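Local coordinates for CELL division protein FTSZ (PDB 4B46) that binds and probably hydrolyses GTP as a tubulin-like cytoskeletal protein that controls cell shape in an archaeon, allowing the rod form needed for efficient swimming, at residues 145-157 and 354-366. Numbering follows the deposited sequence.
Sequences IYTLNAARSFQTF and RIKELQQVAIEAQ
A151 lies against L358, V361 and A362 where the helices of 145-157 and 354-366 cross at -100°, their axes 8.2 Å apart. A methyl suits this point: A151 CB stands 3.3 Å from L358 O, so the backbones come close, with A151 and L358 CA atoms 4.5 Å apart. V361 CG1 and A362 CB also rest against A151 CB. Branched L358 and V361 fill the ground around this small residue: L358 CD2 lies beside A151 CB and T147 O, while V361 CG1 also meets L148 CD1, which reaches A365 CB at 3.6 Å.

A CH-pi contact continues this core: I355 CD1 sits over one face of the F154 ring, 4.1 Å from its centroid, and CG2 touches F154 CE2. With CG anti to the backbone N (chi1 170°), the F154 ring meets I355 and also touches L164 of strand 163-168. An alanine in place of F154 would probably leave the I355 methyls without their aromatic partner and open a gap beside that strand.

Polar links lie towards the margins, and no direct hydrogen bond joins the helices. One water accepts from R354 NH1 and bonds T147 OG1; another accepts from R152 NE and donates to A362 O. R354, with several donors, also bridges E357 OE1 through NH1 (3.0 Å) and D168 through NE. Q155, bent at chi2, brings OE1 to the F154 ring edge, in plane; buried without a polar partner, OE1 rests 3.3 Å from Q359 CG.

Through this near-perpendicular crossing, the last modelled helix, 353-366, of the tubulin/FtsZ-type fold packs back onto a helix of the Rossmann-like GTPase domain, the side chain of T147 about 9 Å from the bound GDP.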
loop_
_atom_site.group_PDB
_atom_site.type_symbol
_atom_site.label_atom_id
_atom_site.label_comp_id
_atom_site.label_asym_id
_atom_site.label_seq_id
_atom_site.Cartn_x
_atom_site.Cartn_y
_atom_site.Cartn_z
ATOM N N ILE A 145 -20.985 -2.122 -9.605
ATOM C CA ILE A 145 -19.961 -2.523 -10.575
ATOM C C ILE A 145 -18.546 -2.333 -10.011
ATOM O O ILE A 145 -17.648 -3.119 -10.289
ATOM C CB ILE A 145 -20.107 -1.810 -11.935
ATOM C CG1 ILE A 145 -19.157 -2.443 -12.960
ATOM C CG2 ILE A 145 -19.839 -0.330 -11.809
ATOM C CD1 ILE A 145 -19.540 -3.872 -13.340
ATOM N N TYR A 146 -18.346 -1.303 -9.199
ATOM C CA TYR A 146 -17.028 -1.064 -8.623
ATOM C C TYR A 146 -16.692 -2.096 -7.565
ATOM O O TYR A 146 -15.557 -2.546 -7.479
ATOM C CB TYR A 146 -16.916 0.379 -8.121
ATOM C CG TYR A 146 -17.416 1.316 -9.200
ATOM C CD1 TYR A 146 -16.627 1.614 -10.318
ATOM C CD2 TYR A 146 -18.700 1.835 -9.145
ATOM C CE1 TYR A 146 -17.108 2.447 -11.342
ATOM C CE2 TYR A 146 -19.187 2.659 -10.156
ATOM C CZ TYR A 146 -18.390 2.963 -11.243
ATOM O OH TYR A 146 -18.902 3.782 -12.222
ATOM N N THR A 147 -17.692 -2.500 -6.789
ATOM C CA THR A 147 -17.508 -3.566 -5.812
ATOM C C THR A 147 -17.156 -4.887 -6.508
ATOM O O THR A 147 -16.248 -5.604 -6.077
ATOM C CB THR A 147 -18.780 -3.749 -4.969
ATOM O OG1 THR A 147 -19.149 -2.484 -4.414
ATOM C CG2 THR A 147 -18.547 -4.742 -3.847
ATOM N N LEU A 148 -17.883 -5.198 -7.581
ATOM C CA LEU A 148 -17.623 -6.401 -8.375
ATOM C C LEU A 148 -16.227 -6.391 -8.998
ATOM O O LEU A 148 -15.517 -7.397 -8.945
ATOM C CB LEU A 148 -18.685 -6.582 -9.464
ATOM C CG LEU A 148 -18.568 -7.796 -10.399
ATOM C CD1 LEU A 148 -18.496 -9.108 -9.629
ATOM C CD2 LEU A 148 -19.731 -7.832 -11.406
ATOM N N ASN A 149 -15.838 -5.271 -9.604
ATOM C CA ASN A 149 -14.483 -5.159 -10.144
ATOM C C ASN A 149 -13.438 -5.426 -9.078
ATOM O O ASN A 149 -12.450 -6.108 -9.334
ATOM C CB ASN A 149 -14.227 -3.786 -10.754
ATOM C CG ASN A 149 -14.897 -3.616 -12.105
ATOM O OD1 ASN A 149 -15.326 -4.586 -12.721
ATOM N ND2 ASN A 149 -14.981 -2.381 -12.570
ATOM N N ALA A 150 -13.666 -4.900 -7.875
ATOM C CA ALA A 150 -12.682 -5.022 -6.809
ATOM C C ALA A 150 -12.563 -6.465 -6.361
ATOM O O ALA A 150 -11.458 -6.973 -6.131
ATOM C CB ALA A 150 -13.049 -4.129 -5.635
ATOM N N ALA A 151 -13.711 -7.117 -6.241
ATOM C CA ALA A 151 -13.781 -8.521 -5.865
ATOM C C ALA A 151 -12.975 -9.381 -6.847
ATOM O O ALA A 151 -12.142 -10.185 -6.437
ATOM C CB ALA A 151 -15.242 -8.978 -5.823
ATOM N N ARG A 152 -13.227 -9.206 -8.142
ATOM C CA ARG A 152 -12.485 -9.944 -9.170
ATOM C C ARG A 152 -11.005 -9.601 -9.216
ATOM O O ARG A 152 -10.164 -10.485 -9.357
ATOM C CB ARG A 152 -13.099 -9.713 -10.543
ATOM C CG ARG A 152 -14.454 -10.333 -10.679
ATOM C CD ARG A 152 -15.008 -10.069 -12.057
ATOM N NE ARG A 152 -16.208 -10.842 -12.320
ATOM C CZ ARG A 152 -17.204 -10.416 -13.089
ATOM N NH1 ARG A 152 -17.142 -9.216 -13.653
ATOM N NH2 ARG A 152 -18.257 -11.184 -13.284
ATOM N N SER A 153 -10.689 -8.318 -9.093
ATOM C CA SER A 153 -9.302 -7.867 -9.104
ATOM C C SER A 153 -8.542 -8.398 -7.881
ATOM O O SER A 153 -7.398 -8.875 -7.994
ATOM C CB SER A 153 -9.252 -6.336 -9.137
ATOM O OG SER A 153 -7.917 -5.850 -9.196
ATOM N N PHE A 154 -9.182 -8.320 -6.720
ATOM C CA PHE A 154 -8.571 -8.808 -5.485
ATOM C C PHE A 154 -8.152 -10.277 -5.600
ATOM O O PHE A 154 -7.041 -10.639 -5.222
ATOM C CB PHE A 154 -9.496 -8.619 -4.272
ATOM C CG PHE A 154 -8.992 -9.318 -3.029
ATOM C CD1 PHE A 154 -8.080 -8.699 -2.195
ATOM C CD2 PHE A 154 -9.401 -10.612 -2.729
ATOM C CE1 PHE A 154 -7.586 -9.354 -1.062
ATOM C CE2 PHE A 154 -8.913 -11.272 -1.600
ATOM C CZ PHE A 154 -8.003 -10.641 -0.773
ATOM N N GLN A 155 -9.047 -11.114 -6.122
ATOM C CA GLN A 155 -8.782 -12.545 -6.255
ATOM C C GLN A 155 -7.493 -12.789 -7.029
ATOM O O GLN A 155 -6.688 -13.632 -6.648
ATOM C CB GLN A 155 -9.929 -13.254 -6.981
ATOM C CG GLN A 155 -11.281 -13.152 -6.304
ATOM C CD GLN A 155 -11.409 -14.071 -5.108
ATOM O OE1 GLN A 155 -11.499 -13.616 -3.968
ATOM N NE2 GLN A 155 -11.426 -15.375 -5.362
ATOM N N THR A 156 -7.304 -12.041 -8.111
ATOM C CA THR A 156 -6.147 -12.250 -8.980
ATOM C C THR A 156 -4.908 -11.589 -8.408
ATOM O O THR A 156 -3.833 -12.192 -8.367
ATOM C CB THR A 156 -6.396 -11.690 -10.395
ATOM O OG1 THR A 156 -7.641 -12.188 -10.883
ATOM C CG2 THR A 156 -5.278 -12.118 -11.353
ATOM N N PHE A 157 -5.060 -10.340 -7.975
ATOM C CA PHE A 157 -3.940 -9.558 -7.435
ATOM C C PHE A 157 -3.248 -10.263 -6.256
ATOM O O PHE A 157 -2.013 -10.318 -6.185
ATOM C CB PHE A 157 -4.462 -8.192 -6.977
ATOM C CG PHE A 157 -3.425 -7.105 -6.949
ATOM C CD1 PHE A 157 -2.146 -7.318 -7.435
ATOM C CD2 PHE A 157 -3.749 -5.853 -6.459
ATOM C CE1 PHE A 157 -1.200 -6.300 -7.417
ATOM C CE2 PHE A 157 -2.808 -4.833 -6.431
ATOM C CZ PHE A 157 -1.524 -5.065 -6.908
ATOM N N ARG A 354 -14.549 -7.978 5.231
ATOM C CA ARG A 354 -14.496 -7.301 3.949
ATOM C C ARG A 354 -13.992 -8.232 2.837
ATOM O O ARG A 354 -14.511 -8.214 1.725
ATOM C CB ARG A 354 -13.613 -6.063 4.058
ATOM C CG ARG A 354 -13.329 -5.377 2.748
ATOM C CD ARG A 354 -14.605 -4.829 2.100
ATOM N NE ARG A 354 -14.349 -3.525 1.496
ATOM C CZ ARG A 354 -15.036 -3.012 0.480
ATOM N NH1 ARG A 354 -16.026 -3.700 -0.075
ATOM N NH2 ARG A 354 -14.720 -1.812 0.006
ATOM N N ILE A 355 -12.986 -9.047 3.149
ATOM C CA ILE A 355 -12.465 -10.007 2.183
ATOM C C ILE A 355 -13.468 -11.120 1.909
ATOM O O ILE A 355 -13.675 -11.514 0.758
ATOM C CB ILE A 355 -11.104 -10.582 2.638
ATOM C CG1 ILE A 355 -10.086 -9.451 2.786
ATOM C CG2 ILE A 355 -10.602 -11.646 1.654
ATOM C CD1 ILE A 355 -10.069 -8.504 1.585
ATOM N N LYS A 356 -14.123 -11.606 2.961
ATOM C CA LYS A 356 -15.169 -12.611 2.795
ATOM C C LYS A 356 -16.340 -12.093 1.945
ATOM O O LYS A 356 -16.944 -12.858 1.193
ATOM C CB LYS A 356 -15.683 -13.111 4.156
ATOM C CG LYS A 356 -14.693 -14.009 4.898
ATOM C CD LYS A 356 -15.361 -14.766 6.039
ATOM C CE LYS A 356 -15.735 -13.838 7.191
ATOM N NZ LYS A 356 -16.402 -14.561 8.319
ATOM N N GLU A 357 -16.655 -10.806 2.067
ATOM C CA GLU A 357 -17.684 -10.195 1.227
ATOM C C GLU A 357 -17.302 -10.252 -0.256
ATOM O O GLU A 357 -18.100 -10.666 -1.096
ATOM C CB GLU A 357 -17.912 -8.730 1.592
ATOM C CG GLU A 357 -18.896 -8.045 0.619
ATOM C CD GLU A 357 -18.597 -6.580 0.393
ATOM O OE1 GLU A 357 -17.551 -6.107 0.878
ATOM O OE2 GLU A 357 -19.427 -5.889 -0.250
ATOM N N LEU A 358 -16.088 -9.804 -0.558
ATOM C CA LEU A 358 -15.596 -9.760 -1.923
ATOM C C LEU A 358 -15.561 -11.154 -2.543
ATOM O O LEU A 358 -15.992 -11.343 -3.683
ATOM C CB LEU A 358 -14.213 -9.114 -1.979
ATOM C CG LEU A 358 -14.168 -7.628 -1.632
ATOM C CD1 LEU A 358 -12.735 -7.117 -1.758
ATOM C CD2 LEU A 358 -15.102 -6.832 -2.525
ATOM N N GLN A 359 -15.061 -12.132 -1.792
ATOM C CA GLN A 359 -15.078 -13.515 -2.260
ATOM C C GLN A 359 -16.497 -13.968 -2.619
ATOM O O GLN A 359 -16.711 -14.589 -3.663
ATOM C CB GLN A 359 -14.429 -14.452 -1.231
ATOM C CG GLN A 359 -12.945 -14.156 -1.020
ATOM C CD GLN A 359 -12.309 -14.953 0.115
ATOM O OE1 GLN A 359 -12.990 -15.437 1.024
ATOM N NE2 GLN A 359 -10.989 -15.082 0.066
ATOM N N GLN A 360 -17.464 -13.642 -1.764
ATOM C CA GLN A 360 -18.855 -13.989 -2.020
ATOM C C GLN A 360 -19.387 -13.270 -3.269
ATOM O O GLN A 360 -20.079 -13.870 -4.094
ATOM C CB GLN A 360 -19.726 -13.653 -0.808
ATOM C CG GLN A 360 -21.144 -14.176 -0.899
ATOM C CD GLN A 360 -21.213 -15.678 -0.747
ATOM O OE1 GLN A 360 -20.623 -16.242 0.172
ATOM N NE2 GLN A 360 -21.918 -16.338 -1.658
ATOM N N VAL A 361 -19.068 -11.985 -3.390
ATOM C CA VAL A 361 -19.435 -11.203 -4.567
ATOM C C VAL A 361 -18.892 -11.831 -5.854
ATOM O O VAL A 361 -19.629 -12.008 -6.823
ATOM C CB VAL A 361 -18.935 -9.747 -4.447
ATOM C CG1 VAL A 361 -19.025 -9.034 -5.794
ATOM C CG2 VAL A 361 -19.736 -9.001 -3.395
ATOM N N ALA A 362 -17.610 -12.178 -5.854
ATOM C CA ALA A 362 -16.984 -12.794 -7.020
ATOM C C ALA A 362 -17.598 -14.155 -7.355
ATOM O O ALA A 362 -17.847 -14.467 -8.519
ATOM C CB ALA A 362 -15.497 -12.929 -6.799
ATOM N N ILE A 363 -17.842 -14.956 -6.323
ATOM C CA ILE A 363 -18.417 -16.288 -6.489
ATOM C C ILE A 363 -19.814 -16.252 -7.106
ATOM O O ILE A 363 -20.112 -17.026 -8.019
ATOM C CB ILE A 363 -18.445 -17.054 -5.146
ATOM C CG1 ILE A 363 -17.061 -17.614 -4.827
ATOM C CG2 ILE A 363 -19.465 -18.187 -5.178
ATOM C CD1 ILE A 363 -17.008 -18.386 -3.519
ATOM N N GLU A 364 -20.664 -15.355 -6.611
ATOM C CA GLU A 364 -22.020 -15.215 -7.128
ATOM C C GLU A 364 -22.024 -14.800 -8.598
ATOM O O GLU A 364 -22.835 -15.286 -9.382
ATOM C CB GLU A 364 -22.825 -14.217 -6.292
ATOM C CG GLU A 364 -23.183 -14.716 -4.904
ATOM C CD GLU A 364 -23.812 -13.639 -4.038
ATOM O OE1 GLU A 364 -24.014 -12.509 -4.539
ATOM O OE2 GLU A 364 -24.097 -13.922 -2.854
ATOM N N ALA A 365 -21.112 -13.906 -8.967
ATOM C CA ALA A 365 -21.042 -13.428 -10.344
ATOM C C ALA A 365 -20.507 -14.491 -11.301
ATOM O O ALA A 365 -20.736 -14.415 -12.505
ATOM C CB ALA A 365 -20.212 -12.167 -10.435
ATOM N N GLN A 366 -19.781 -15.470 -10.772
ATOM C CA GLN A 366 -19.351 -16.607 -11.576
ATOM C C GLN A 366 -20.547 -17.488 -11.887
ATOM O O GLN A 366 -20.821 -17.798 -13.044
ATOM C CB GLN A 366 -18.263 -17.416 -10.854
ATOM C CG GLN A 366 -16.839 -17.018 -11.202
ATOM C CD GLN A 366 -15.809 -18.045 -10.752
ATOM O OE1 GLN A 366 -15.031 -17.798 -9.829
ATOM N NE2 GLN A 366 -15.793 -19.197 -11.412
HETATM O O HOH W 1 -17.477 -1.635 -2.007
HETATM O O HOH W 2 -16.483 -13.487 -10.723
#